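Local coordinates for protein rhomboid protease GlpG (Haemophilus influenzae, PDB 2NR9) that is a rhomboid-type intramembrane serine protease of the inner membrane, using a serine-histidine dyad probably to cleave type-1 transmembrane domains, at residues I34-M38 and L58-S62; Y53-L58 and Y93-A98; F76-I80 and V122-V126. The protein carries 2 engineered substitutions. All coordinates share one frame. Where two conformers were deposited one is given. Residue numbers count along the deposited sequence, not the author numbering.

How the interactions relate
Interactions 1 and 2 adjoin, their centres 12 Å apart. They share Leu-58 and touch where Met-38 O lies 2.8 Å from Ser-55 OG, a probable hydrogen bond, so both short helices of the connection before helix 63-84 are tied together. A bound PA6 lipid contacts Leu-58 there. All three flank the dyad: the side chains of Thr-57, Leu-61 and Leu-123 are about 8, 9 and 9 Å from that of Ser-116, and about 10, 11 and 9 Å from that of His-169. Interaction 3 lies apart, its centre 16 Å from that of interaction 2 and 24 Å from that of interaction 1, packing helix 63-84 against helix 116-131, which begins with Ser-116.

Interaction 1: I34-M38 and L58-S62; sequences IMYLM and LVHLS. With PQE (3,6,12,15,18,21,24-heptaoxahexatriacontan-1-ol), chain F.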
ATOM      1  N   ILE A  34     -12.418 -12.455  11.912  1.00 58.85           N
ATOM      2  CA  ILE A  34     -11.602 -11.850  10.867  1.00 57.58           C
ATOM      3  C   ILE A  34     -10.230 -11.385  11.369  1.00 58.17           C
ATOM      4  O   ILE A  34      -9.206 -11.694  10.761  1.00 57.83           O
ATOM      5  CB  ILE A  34     -12.363 -10.711  10.146  1.00 56.28           C
ATOM      6  CG1 ILE A  34     -13.563 -11.293   9.383  1.00 54.46           C
ATOM      7  CG2 ILE A  34     -11.436  -9.957   9.188  1.00 55.34           C
ATOM      8  CD1 ILE A  34     -14.427 -10.254   8.691  1.00 54.73           C
ATOM      9  N   MET A  35     -10.204 -10.699  12.506  1.00 58.75           N
ATOM     10  CA  MET A  35      -8.937 -10.238  13.078  1.00 59.19           C
ATOM     11  C   MET A  35      -8.006 -11.383  13.475  1.00 59.83           C
ATOM     12  O   MET A  35      -6.791 -11.281  13.315  1.00 58.92           O
ATOM     13  CB  MET A  35      -9.169  -9.295  14.255  1.00 58.68           C
ATOM     14  CG  MET A  35      -9.652  -7.924  13.838  1.00 59.21           C
ATOM     15  SD  MET A  35      -9.899  -6.795  15.219  1.00 59.45           S
ATOM     16  CE  MET A  35     -10.313  -5.301  14.322  1.00 58.50           C
ATOM     17  N   TYR A  36      -8.577 -12.469  13.995  1.00 60.48           N
ATOM     18  CA  TYR A  36      -7.783 -13.633  14.399  1.00 61.43           C
ATOM     19  C   TYR A  36      -7.132 -14.356  13.216  1.00 60.32           C
ATOM     20  O   TYR A  36      -6.006 -14.844  13.314  1.00 60.16           O
ATOM     21  CB  TYR A  36      -8.629 -14.626  15.197  1.00 63.44           C
ATOM     22  CG  TYR A  36      -7.988 -15.995  15.302  1.00 65.89           C
ATOM     23  CD1 TYR A  36      -8.413 -17.047  14.494  1.00 66.81           C
ATOM     24  CD2 TYR A  36      -6.881 -16.202  16.115  1.00 66.74           C
ATOM     25  CE1 TYR A  36      -7.797 -18.286  14.550  1.00 67.49           C
ATOM     26  CE2 TYR A  36      -6.256 -17.434  16.173  1.00 67.59           C
ATOM     27  CZ  TYR A  36      -6.721 -18.474  15.393  1.00 68.13           C
ATOM     28  OH  TYR A  36      -6.107 -19.705  15.461  1.00 68.85           O
ATOM     29  N   LEU A  37      -7.873 -14.479  12.127  1.00 59.49           N
ATOM     30  CA  LEU A  37      -7.390 -15.172  10.942  1.00 59.58           C
ATOM     31  C   LEU A  37      -6.452 -14.303  10.104  1.00 58.15           C
ATOM     32  O   LEU A  37      -5.567 -14.815   9.420  1.00 58.46           O
ATOM     33  CB  LEU A  37      -8.582 -15.599  10.073  1.00 60.59           C
ATOM     34  CG  LEU A  37      -8.306 -16.454   8.831  1.00 61.28           C
ATOM     35  CD1 LEU A  37      -9.581 -16.626   8.017  1.00 61.85           C
ATOM     36  CD2 LEU A  37      -7.221 -15.838   7.977  1.00 62.00           C
ATOM     37  N   MET A  38      -6.605 -12.987  10.219  1.00 56.79           N
ATOM     38  CA  MET A  38      -5.927 -12.053   9.312  1.00 56.72           C
ATOM     39  C   MET A  38      -4.679 -11.352   9.849  1.00 54.51           C
ATOM     40  O   MET A  38      -3.877 -10.846   9.071  1.00 52.63           O
ATOM     41  CB  MET A  38      -6.932 -11.010   8.826  1.00 57.95           C
ATOM     42  CG  MET A  38      -8.210 -11.620   8.290  1.00 60.24           C
ATOM     43  SD  MET A  38      -8.142 -12.005   6.539  1.00 62.73           S
ATOM     44  CE  MET A  38      -8.685 -10.427   5.868  1.00 61.57           C
ATOM     45  N   LEU A  58      -5.886  -6.193   4.666  1.00 51.16           N
ATOM     46  CA  LEU A  58      -7.276  -6.220   4.224  1.00 51.47           C
ATOM     47  C   LEU A  58      -8.280  -5.846   5.320  1.00 51.91           C
ATOM     48  O   LEU A  58      -9.490  -5.829   5.079  1.00 51.50           O
ATOM     49  CB  LEU A  58      -7.607  -7.608   3.676  1.00 51.36           C
ATOM     50  CG  LEU A  58      -7.348  -7.943   2.197  1.00 52.92           C
ATOM     51  CD1 LEU A  58      -6.349  -7.026   1.515  1.00 52.30           C
ATOM     52  CD2 LEU A  58      -6.999  -9.419   2.010  1.00 51.40           C
ATOM     53  N   VAL A  59      -7.786  -5.618   6.533  1.00 50.30           N
ATOM     54  CA  VAL A  59      -8.644  -5.270   7.656  1.00 50.26           C
ATOM     55  C   VAL A  59      -8.475  -3.797   8.037  1.00 51.08           C
ATOM     56  O   VAL A  59      -7.358  -3.285   8.096  1.00 50.07           O
ATOM     57  CB  VAL A  59      -8.349  -6.153   8.896  1.00 50.58           C
ATOM     58  CG1 VAL A  59      -9.297  -5.802  10.041  1.00 50.99           C
ATOM     59  CG2 VAL A  59      -8.463  -7.631   8.543  1.00 50.25           C
ATOM     60  N   HIS A  60      -9.592  -3.126   8.299  1.00 50.90           N
ATOM     61  CA  HIS A  60      -9.566  -1.724   8.678  1.00 50.52           C
ATOM     62  C   HIS A  60     -10.290  -1.481  10.004  1.00 52.37           C
ATOM     63  O   HIS A  60     -11.149  -2.269  10.407  1.00 52.14           O
ATOM     64  CB  HIS A  60     -10.079  -0.841   7.536  1.00 48.47           C
ATOM     65  CG  HIS A  60      -9.126  -0.756   6.382  1.00 47.31           C
ATOM     66  ND1 HIS A  60      -9.017  -1.752   5.432  1.00 47.71           N
ATOM     67  CD2 HIS A  60      -8.156   0.145   6.094  1.00 46.78           C
ATOM     68  CE1 HIS A  60      -8.040  -1.453   4.593  1.00 47.38           C
ATOM     69  NE2 HIS A  60      -7.504  -0.304   4.969  1.00 46.51           N
ATOM     70  N   LEU A  61      -9.903  -0.416  10.697  1.00 53.79           N
ATOM     71  CA  LEU A  61     -10.384  -0.177  12.054  1.00 54.81           C
ATOM     72  C   LEU A  61     -11.400   0.958  12.214  1.00 55.71           C
ATOM     73  O   LEU A  61     -11.972   1.132  13.289  1.00 55.91           O
ATOM     74  CB  LEU A  61      -9.193   0.016  12.993  1.00 55.14           C
ATOM     75  CG  LEU A  61      -8.125  -1.082  12.875  1.00 55.89           C
ATOM     76  CD1 LEU A  61      -6.885  -0.752  13.696  1.00 55.73           C
ATOM     77  CD2 LEU A  61      -8.688  -2.444  13.262  1.00 56.08           C
ATOM     78  N   SER A  62     -11.617   1.731  11.154  1.00 55.98           N
ATOM     79  CA  SER A  62     -12.607   2.802  11.189  1.00 56.99           C
ATOM     80  C   SER A  62     -13.039   3.202   9.783  1.00 58.06           C
ATOM     81  O   SER A  62     -12.417   2.801   8.792  1.00 57.70           O
ATOM     82  CB  SER A  62     -12.077   4.025  11.951  1.00 56.81           C
ATOM     83  OG  SER A  62     -11.048   4.677  11.227  1.00 55.67           O
TER
HETATM   84  O47 PQE F 205     -20.192   2.466  11.424  0.65 57.02           O
HETATM   85  C68 PQE F 205     -19.291   3.288  12.182  0.65 59.42           C
HETATM   86  C52 PQE F 205     -17.950   2.572  12.337  0.65 60.51           C
HETATM   87  O70 PQE F 205     -17.045   3.406  13.063  0.65 61.67           O
HETATM   88  C55 PQE F 205     -16.194   4.157  12.194  0.65 62.12           C
HETATM   89  C58 PQE F 205     -15.507   5.268  12.982  0.65 63.29           C
HETATM   90  O71 PQE F 205     -15.019   6.263  12.083  0.65 64.45           O
HETATM   91  C61 PQE F 205     -15.697   7.509  12.248  0.65 65.55           C
HETATM   92  C62 PQE F 205     -17.163   7.254  12.580  0.65 66.25           C
HETATM   93  C63 PQE F 205     -18.083   8.178  11.791  0.65 67.25           C
HETATM   94  C66 PQE F 205     -17.537   8.447  10.393  1.00 67.94           C
HETATM   95  C67 PQE F 205     -18.196   7.541   9.360  1.00 69.16           C
HETATM   96  O72 PQE F 205     -17.585   7.752   8.087  1.00 70.90           O
HETATM   97  C65 PQE F 205     -18.174   6.932   7.076  1.00 71.66           C
HETATM   98  C64 PQE F 205     -17.426   7.111   5.757  1.00 71.77           C
HETATM   99  O73 PQE F 205     -17.859   6.125   4.817  1.00 72.10           O
HETATM  100  C60 PQE F 205     -17.703   4.797   5.318  1.00 72.48           C
HETATM  101  C59 PQE F 205     -17.158   3.895   4.215  1.00 72.94           C
HETATM  102  O74 PQE F 205     -17.164   2.536   4.655  1.00 73.48           O
HETATM  103  C57 PQE F 205     -16.266   1.723   3.898  1.00 74.01           C
HETATM  104  C56 PQE F 205     -16.344   2.097   2.420  1.00 74.41           C
HETATM  105  O75 PQE F 205     -15.120   2.707   2.002  1.00 74.79           O
HETATM  106  C54 PQE F 205     -15.329   3.611   0.916  1.00 75.53           C
HETATM  107  C53 PQE F 205     -13.994   3.934   0.251  1.00 76.19           C
HETATM  108  O76 PQE F 205     -14.136   3.866  -1.167  1.00 76.71           O
HETATM  109  C51 PQE F 205     -13.467   4.947  -1.820  1.00 77.61           C
HETATM  110  C50 PQE F 205     -13.450   4.718  -3.331  1.00 78.26           C
HETATM  111  C49 PQE F 205     -12.435   5.631  -4.012  1.00 79.10           C
HETATM  112  C48 PQE F 205     -13.081   6.465  -5.114  1.00 79.87           C
HETATM  113  C47 PQE F 205     -12.074   7.434  -5.725  1.00 80.93           C
HETATM  114  C46 PQE F 205     -12.489   8.882  -5.486  1.00 82.01           C
HETATM  115  C45 PQE F 205     -11.306   9.830  -5.654  1.00 83.01           C
HETATM  116  C44 PQE F 205     -11.644  11.233  -5.154  1.00 83.92           C
HETATM  117  C43 PQE F 205     -10.523  12.221  -5.472  1.00 84.67           C
HETATM  118  C42 PQE F 205     -11.056  13.451  -6.202  1.00 85.18           C
HETATM  119  C41 PQE F 205     -10.359  14.724  -5.731  1.00 85.49           C
HETATM  120  C40 PQE F 205     -11.358  15.840  -5.494  1.00 85.76           C
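Residues 34-38 form the C-terminal part of helix 31-38, while 58-62 run as irregular chain toward helix 63-84, with Val-59 and His-60 in extended conformation. The backbones come closest at Met-35 and Val-59, whose CA atoms are 7.4 Å apart, and the segments bury 232 Å² by apolar packing alone. Val-59 is the central side chain: its CG2 lies 3.8 Å from Ile-34 CG2 and 3.7 Å from Met-38 CB, and its CG1 is 4.4 Å from Met-35 CG. The two methionines then extend the contact along the loop in both directions. Met-35, fully extended beyond chi1, brings CE within 3.5 Å of Leu-61 CD2. Met-38, bent with all three chi angles m, sets CE 3.7 Å from Leu-58 CB. His-60 points away from the helix, its ring meeting that of His-65 and its NE2 weakly bonded to Asn-69. Ser-62 caps the next helix, OG bonding to His-65 N, and its CB lies 3.7 Å from O71 of the bound PQE. The contact thus packs short helix 31-38 of the L1 connection, predicted periplasmic, against the loop leading into helix 63-84, at the His-60, His-65, Asn-69 series that matches the HxxxxHxxxN signature of rhomboid proteases.

Interaction 2: Y53-L58 and Y93-A98; sequences YISHTL and YVVASA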
ATOM      1  N   TYR A  53       1.274 -12.938   6.442  1.00 52.34           N
ATOM      2  CA  TYR A  53       2.280 -11.932   6.097  1.00 52.49           C
ATOM      3  C   TYR A  53       1.708 -10.835   5.202  1.00 53.16           C
ATOM      4  O   TYR A  53       2.317  -9.775   5.044  1.00 53.00           O
ATOM      5  CB  TYR A  53       3.485 -12.587   5.410  1.00 52.66           C
ATOM      6  CG  TYR A  53       4.232 -13.531   6.309  1.00 53.19           C
ATOM      7  CD1 TYR A  53       4.067 -14.905   6.195  1.00 53.29           C
ATOM      8  CD2 TYR A  53       5.023 -13.048   7.342  1.00 53.28           C
ATOM      9  CE1 TYR A  53       4.724 -15.776   7.049  1.00 54.02           C
ATOM     10  CE2 TYR A  53       5.683 -13.904   8.197  1.00 54.17           C
ATOM     11  CZ  TYR A  53       5.530 -15.268   8.047  1.00 54.24           C
ATOM     12  OH  TYR A  53       6.182 -16.120   8.902  1.00 54.97           O
ATOM     13  N   ILE A  54       0.530 -11.088   4.635  1.00 52.89           N
ATOM     14  CA  ILE A  54      -0.091 -10.158   3.701  1.00 53.74           C
ATOM     15  C   ILE A  54      -1.511  -9.748   4.117  1.00 54.14           C
ATOM     16  O   ILE A  54      -1.894  -8.588   3.966  1.00 54.34           O
ATOM     17  CB  ILE A  54      -0.184 -10.783   2.277  1.00 54.92           C
ATOM     18  CG1 ILE A  54       1.145 -11.431   1.878  0.50 54.81           C
ATOM     19  CG2 ILE A  54      -0.619  -9.746   1.254  1.00 55.27           C
ATOM     20  CD1 ILE A  54       2.306 -10.472   1.829  0.50 54.23           C
ATOM     21  N   SER A  55      -2.272 -10.698   4.664  1.00 54.13           N
ATOM     22  CA  SER A  55      -3.692 -10.483   4.974  1.00 54.40           C
ATOM     23  C   SER A  55      -4.016  -9.318   5.903  1.00 53.44           C
ATOM     24  O   SER A  55      -5.108  -8.763   5.839  1.00 53.61           O
ATOM     25  CB  SER A  55      -4.356 -11.774   5.476  1.00 55.52           C
ATOM     26  OG  SER A  55      -3.750 -12.251   6.673  1.00 57.37           O
ATOM     27  N   HIS A  56      -3.085  -8.969   6.781  1.00 51.91           N
ATOM     28  CA  HIS A  56      -3.306  -7.879   7.727  1.00 48.63           C
ATOM     29  C   HIS A  56      -3.698  -6.570   7.032  1.00 49.11           C
ATOM     30  O   HIS A  56      -4.287  -5.681   7.654  1.00 48.69           O
ATOM     31  CB  HIS A  56      -2.057  -7.662   8.589  1.00 47.09           C
ATOM     32  CG  HIS A  56      -0.809  -7.414   7.793  1.00 45.82           C
ATOM     33  ND1 HIS A  56      -0.404  -6.153   7.415  1.00 42.02           N
ATOM     34  CD2 HIS A  56       0.109  -8.271   7.284  1.00 45.07           C
ATOM     35  CE1 HIS A  56       0.730  -6.238   6.742  1.00 43.88           C
ATOM     36  NE2 HIS A  56       1.053  -7.515   6.633  1.00 45.46           N
ATOM     37  N   THR A  57      -3.409  -6.480   5.733  1.00 48.78           N
ATOM     38  CA  THR A  57      -3.665  -5.264   4.957  1.00 50.48           C
ATOM     39  C   THR A  57      -5.116  -5.127   4.508  1.00 50.76           C
ATOM     40  O   THR A  57      -5.515  -4.085   3.999  1.00 51.65           O
ATOM     41  CB  THR A  57      -2.788  -5.213   3.692  1.00 50.76           C
ATOM     42  OG1 THR A  57      -3.177  -6.266   2.798  1.00 49.66           O
ATOM     43  CG2 THR A  57      -1.320  -5.351   4.047  1.00 50.39           C
ATOM     44  N   LEU A  58      -5.886  -6.193   4.666  1.00 51.16           N
ATOM     45  CA  LEU A  58      -7.276  -6.220   4.224  1.00 51.47           C
ATOM     46  C   LEU A  58      -8.280  -5.846   5.320  1.00 51.91           C
ATOM     47  O   LEU A  58      -9.490  -5.829   5.079  1.00 51.50           O
ATOM     48  CB  LEU A  58      -7.607  -7.608   3.676  1.00 51.36           C
ATOM     49  CG  LEU A  58      -7.348  -7.943   2.197  1.00 52.92           C
ATOM     50  CD1 LEU A  58      -6.349  -7.026   1.515  1.00 52.30           C
ATOM     51  CD2 LEU A  58      -6.999  -9.419   2.010  1.00 51.40           C
ATOM     52  N   TYR A  93       2.182  -4.923  -4.190  1.00 42.74           N
ATOM     53  CA  TYR A  93       1.247  -5.183  -3.079  1.00 43.09           C
ATOM     54  C   TYR A  93       1.707  -6.310  -2.154  1.00 43.37           C
ATOM     55  O   TYR A  93       1.706  -6.162  -0.922  1.00 43.65           O
ATOM     56  CB  TYR A  93      -0.170  -5.472  -3.594  1.00 42.82           C
ATOM     57  CG  TYR A  93      -1.074  -6.061  -2.534  1.00 44.06           C
ATOM     58  CD1 TYR A  93      -1.630  -5.261  -1.537  1.00 44.06           C
ATOM     59  CD2 TYR A  93      -1.338  -7.424  -2.502  1.00 44.36           C
ATOM     60  CE1 TYR A  93      -2.432  -5.810  -0.540  1.00 43.79           C
ATOM     61  CE2 TYR A  93      -2.143  -7.982  -1.511  1.00 44.08           C
ATOM     62  CZ  TYR A  93      -2.686  -7.172  -0.535  1.00 44.24           C
ATOM     63  OH  TYR A  93      -3.490  -7.726   0.442  1.00 44.54           O
ATOM     64  N   VAL A  94       2.032  -7.456  -2.740  1.00 42.49           N
ATOM     65  CA  VAL A  94       2.469  -8.596  -1.967  1.00 42.45           C
ATOM     66  C   VAL A  94       3.728  -8.265  -1.161  1.00 42.91           C
ATOM     67  O   VAL A  94       3.793  -8.528   0.039  1.00 42.57           O
ATOM     68  CB  VAL A  94       2.736  -9.836  -2.870  1.00 42.47           C
ATOM     69  CG1 VAL A  94       3.352 -10.949  -2.057  1.00 42.72           C
ATOM     70  CG2 VAL A  94       1.442 -10.317  -3.524  1.00 43.52           C
ATOM     71  N   VAL A  95       4.705  -7.650  -1.828  1.00 43.67           N
ATOM     72  CA  VAL A  95       6.000  -7.319  -1.224  1.00 43.12           C
ATOM     73  C   VAL A  95       5.925  -6.190  -0.200  1.00 43.32           C
ATOM     74  O   VAL A  95       6.519  -6.280   0.878  1.00 45.37           O
ATOM     75  CB  VAL A  95       7.058  -6.988  -2.303  1.00 43.96           C
ATOM     76  CG1 VAL A  95       8.286  -6.332  -1.676  1.00 44.66           C
ATOM     77  CG2 VAL A  95       7.442  -8.252  -3.085  1.00 42.35           C
ATOM     78  N   ALA A  96       5.239  -5.109  -0.541  1.00 40.46           N
ATOM     79  CA  ALA A  96       5.055  -4.034   0.423  1.00 41.12           C
ATOM     80  C   ALA A  96       4.312  -4.561   1.654  1.00 41.73           C
ATOM     81  O   ALA A  96       4.716  -4.300   2.784  1.00 43.36           O
ATOM     82  CB  ALA A  96       4.312  -2.876  -0.194  1.00 39.01           C
ATOM     83  N   SER A  97       3.247  -5.332   1.433  1.00 42.90           N
ATOM     84  CA  SER A  97       2.469  -5.896   2.548  1.00 45.00           C
ATOM     85  C   SER A  97       3.358  -6.714   3.490  1.00 45.30           C
ATOM     86  O   SER A  97       3.282  -6.576   4.712  1.00 46.42           O
ATOM     87  CB  SER A  97       1.329  -6.791   2.031  1.00 45.58           C
ATOM     88  OG  SER A  97       0.390  -6.054   1.257  1.00 47.42           O
ATOM     89  N   ALA A  98       4.186  -7.577   2.911  1.00 44.76           N
ATOM     90  CA  ALA A  98       5.059  -8.442   3.692  1.00 43.15           C
ATOM     91  C   ALA A  98       6.147  -7.669   4.403  1.00 43.03           C
ATOM     92  O   ALA A  98       6.430  -7.923   5.575  1.00 43.22           O
ATOM     93  CB  ALA A  98       5.671  -9.524   2.806  1.00 42.92           C
TER
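A knob-into-hole contact joins the short helix 52-55 and the following 3-10 turn to transmembrane helix 86-108 of the rhomboid fold. Ile-54 is the knob, seated among Tyr-93, Val-94, Ser-97 and Ala-98. In the given conformer, with chi1 and chi2 both m, CD1 lies 3.6 Å from Ala-98 CB and 4.1 Å from Val-94 CG1, while CG2 rests 3.6 Å from both Ser-97 CB and Tyr-93 CE2. Small residues on the helix permit this depth: the CA atoms of Ile-54 and Ser-97 are 5.1 Å apart, as are those of Tyr-53 and Ala-98. Ser-97, in the m rotamer, turns OG back onto its own helix and donates to Tyr-93 O at 2.5 Å. Tyr-93, chi1 t, extends to the 3-10 turn, where its OH donates to Thr-57 OG1 at 2.8 Å; Leu-58 CD1 lies 4.2 Å from its CZ. His-56, chi1 p, swings its ring over so that NE2 shares its proton between two weak hydrogen bonds, to Ser-97 O at 3.1 Å and to Tyr-53 O at 3.0 Å. Its ring also meets Phe-112 edge-to-face, and its backbone bonds to Gly-114, in the chain leading to the nucleophile Ser-116. Thr-57, chi1 p, completes the polar chain: having accepted from Tyr-93, OG1 donates to Ile-54 O at 2.9 Å.

Interaction 3: F76-I80 and V122-V126; sequences FGGMI and VLGYV
Phe-76 turns one face of its ring to the methyl CD2 of Leu-123, a CH-pi contact 4.0 Å from the ring centroid and 28° off its normal. It belongs to a buried helix-helix interface of the rhomboid transmembrane bundle, between helix 63-84 and helix 116-131. Both segments are regular alpha-helix; their short axes approach to 9.5 Å and cross at +48°, with N-to-C directions broadly the same. Register is set by two CA pairs, Gly-77 with Val-122 at 6.2 Å and Ile-80 with Val-126 at 7.1 Å. The first pair is the closer, consistent with Gly-77 lacking a side chain; Val-122 CG1 sits 3.6 Å from Gly-77 N. Phe-76 has chi1 m and chi2 90°, Leu-123 is m,t, Ile-80 is m,t, and Val-122, Tyr-125 and Val-126 have chi1 t. Phe-76 CB meets Val-122 CG1 at 3.6 Å, and Phe-76 CD2 lies 4.3 Å from Val-126 CG1. Tyr-125 carries its hydroxyl to Asp-183 on helix 166-191, the helix of the catalytic His-169, and its ring meets Phe-84 edge-to-face. Ile-80 wedges among three partners: CD1 lies 3.8 Å from both Val-122 CG1 and Tyr-125 CD2, while CG1 lies 3.6 Å from Val-126 CG2.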
ATOM      1  N   PHE A  76      -3.872   6.019  -6.994  1.00 50.07           N
ATOM      2  CA  PHE A  76      -2.463   5.780  -7.333  1.00 49.93           C
ATOM      3  C   PHE A  76      -2.107   4.325  -7.641  1.00 50.22           C
ATOM      4  O   PHE A  76      -1.204   4.059  -8.438  1.00 49.88           O
ATOM      5  CB  PHE A  76      -1.528   6.407  -6.295  1.00 50.64           C
ATOM      6  CG  PHE A  76      -1.668   7.911  -6.190  1.00 51.95           C
ATOM      7  CD1 PHE A  76      -2.574   8.477  -5.304  1.00 51.96           C
ATOM      8  CD2 PHE A  76      -0.959   8.750  -7.041  1.00 51.90           C
ATOM      9  CE1 PHE A  76      -2.740   9.860  -5.237  1.00 53.05           C
ATOM     10  CE2 PHE A  76      -1.114  10.136  -6.974  1.00 53.03           C
ATOM     11  CZ  PHE A  76      -2.008  10.688  -6.076  1.00 52.28           C
ATOM     12  N   GLY A  77      -2.788   3.389  -6.987  1.00 49.85           N
ATOM     13  CA  GLY A  77      -2.625   1.983  -7.309  1.00 48.71           C
ATOM     14  C   GLY A  77      -3.106   1.795  -8.739  1.00 49.64           C
ATOM     15  O   GLY A  77      -2.508   1.046  -9.523  1.00 48.35           O
ATOM     16  N   GLY A  78      -4.166   2.523  -9.089  1.00 48.27           N
ATOM     17  CA  GLY A  78      -4.726   2.496 -10.441  1.00 49.27           C
ATOM     18  C   GLY A  78      -3.760   3.062 -11.468  1.00 50.46           C
ATOM     19  O   GLY A  78      -3.571   2.478 -12.535  1.00 50.32           O
ATOM     20  N   MET A  79      -3.164   4.217 -11.163  1.00 51.43           N
ATOM     21  CA  MET A  79      -2.153   4.797 -12.052  1.00 52.03           C
ATOM     22  C   MET A  79      -1.081   3.771 -12.370  1.00 51.09           C
ATOM     23  O   MET A  79      -0.690   3.613 -13.524  1.00 50.85           O
ATOM     24  CB  MET A  79      -1.485   6.018 -11.421  1.00 53.83           C
ATOM     25  CG  MET A  79      -2.342   7.253 -11.359  1.00 55.73           C
ATOM     26  SD  MET A  79      -1.362   8.674 -10.845  1.00 58.96           S
ATOM     27  CE  MET A  79      -2.653   9.911 -10.642  1.00 57.68           C
ATOM     28  N   ILE A  80      -0.560   3.122 -11.330  1.00 49.51           N
ATOM     29  CA  ILE A  80       0.483   2.106 -11.498  1.00 49.23           C
ATOM     30  C   ILE A  80       0.010   0.973 -12.393  1.00 49.34           C
ATOM     31  O   ILE A  80       0.697   0.586 -13.337  1.00 49.46           O
ATOM     32  CB  ILE A  80       0.949   1.521 -10.134  1.00 48.09           C
ATOM     33  CG1 ILE A  80       1.670   2.591  -9.314  1.00 47.28           C
ATOM     34  CG2 ILE A  80       1.869   0.323 -10.350  1.00 47.90           C
ATOM     35  CD1 ILE A  80       2.220   2.079  -7.993  1.00 48.34           C
ATOM     36  N   VAL A 122       3.059   2.512  -2.702  1.00 46.57           N
ATOM     37  CA  VAL A 122       2.473   2.957  -3.961  1.00 47.37           C
ATOM     38  C   VAL A 122       2.778   4.439  -4.234  1.00 48.67           C
ATOM     39  O   VAL A 122       3.188   4.797  -5.343  1.00 46.05           O
ATOM     40  CB  VAL A 122       0.943   2.683  -4.012  1.00 48.75           C
ATOM     41  CG1 VAL A 122       0.264   3.566  -5.053  1.00 48.85           C
ATOM     42  CG2 VAL A 122       0.678   1.196  -4.285  1.00 47.88           C
ATOM     43  N   LEU A 123       2.593   5.294  -3.221  1.00 49.58           N
ATOM     44  CA  LEU A 123       2.903   6.728  -3.362  1.00 51.29           C
ATOM     45  C   LEU A 123       4.396   6.928  -3.607  1.00 51.72           C
ATOM     46  O   LEU A 123       4.799   7.777  -4.400  1.00 53.54           O
ATOM     47  CB  LEU A 123       2.477   7.518  -2.118  1.00 51.22           C
ATOM     48  CG  LEU A 123       0.993   7.513  -1.742  1.00 51.85           C
ATOM     49  CD1 LEU A 123       0.734   8.461  -0.570  1.00 51.07           C
ATOM     50  CD2 LEU A 123       0.147   7.908  -2.940  1.00 51.60           C
ATOM     51  N   GLY A 124       5.215   6.153  -2.906  1.00 51.37           N
ATOM     52  CA  GLY A 124       6.657   6.228  -3.082  1.00 51.07           C
ATOM     53  C   GLY A 124       7.073   5.845  -4.495  1.00 50.52           C
ATOM     54  O   GLY A 124       7.938   6.483  -5.092  1.00 48.06           O
ATOM     55  N   TYR A 125       6.463   4.785  -5.021  1.00 49.96           N
ATOM     56  CA  TYR A 125       6.767   4.307  -6.366  1.00 50.06           C
ATOM     57  C   TYR A 125       6.424   5.353  -7.422  1.00 51.00           C
ATOM     58  O   TYR A 125       7.248   5.689  -8.268  1.00 50.06           O
ATOM     59  CB  TYR A 125       6.002   3.021  -6.658  1.00 49.53           C
ATOM     60  CG  TYR A 125       6.440   2.337  -7.924  1.00 49.21           C
ATOM     61  CD1 TYR A 125       7.474   1.420  -7.908  1.00 48.29           C
ATOM     62  CD2 TYR A 125       5.835   2.625  -9.140  1.00 49.86           C
ATOM     63  CE1 TYR A 125       7.889   0.796  -9.059  1.00 48.47           C
ATOM     64  CE2 TYR A 125       6.245   2.001 -10.303  1.00 49.03           C
ATOM     65  CZ  TYR A 125       7.271   1.086 -10.254  1.00 49.07           C
ATOM     66  OH  TYR A 125       7.691   0.463 -11.402  1.00 49.40           O
ATOM     67  N   VAL A 126       5.202   5.863  -7.364  1.00 52.14           N
ATOM     68  CA  VAL A 126       4.746   6.871  -8.309  1.00 54.00           C
ATOM     69  C   VAL A 126       5.584   8.143  -8.216  1.00 55.39           C
ATOM     70  O   VAL A 126       5.953   8.728  -9.236  1.00 55.39           O
ATOM     71  CB  VAL A 126       3.265   7.216  -8.084  1.00 53.49           C
ATOM     72  CG1 VAL A 126       2.848   8.393  -8.967  1.00 53.60           C
ATOM     73  CG2 VAL A 126       2.391   5.997  -8.348  1.00 52.92           C
TER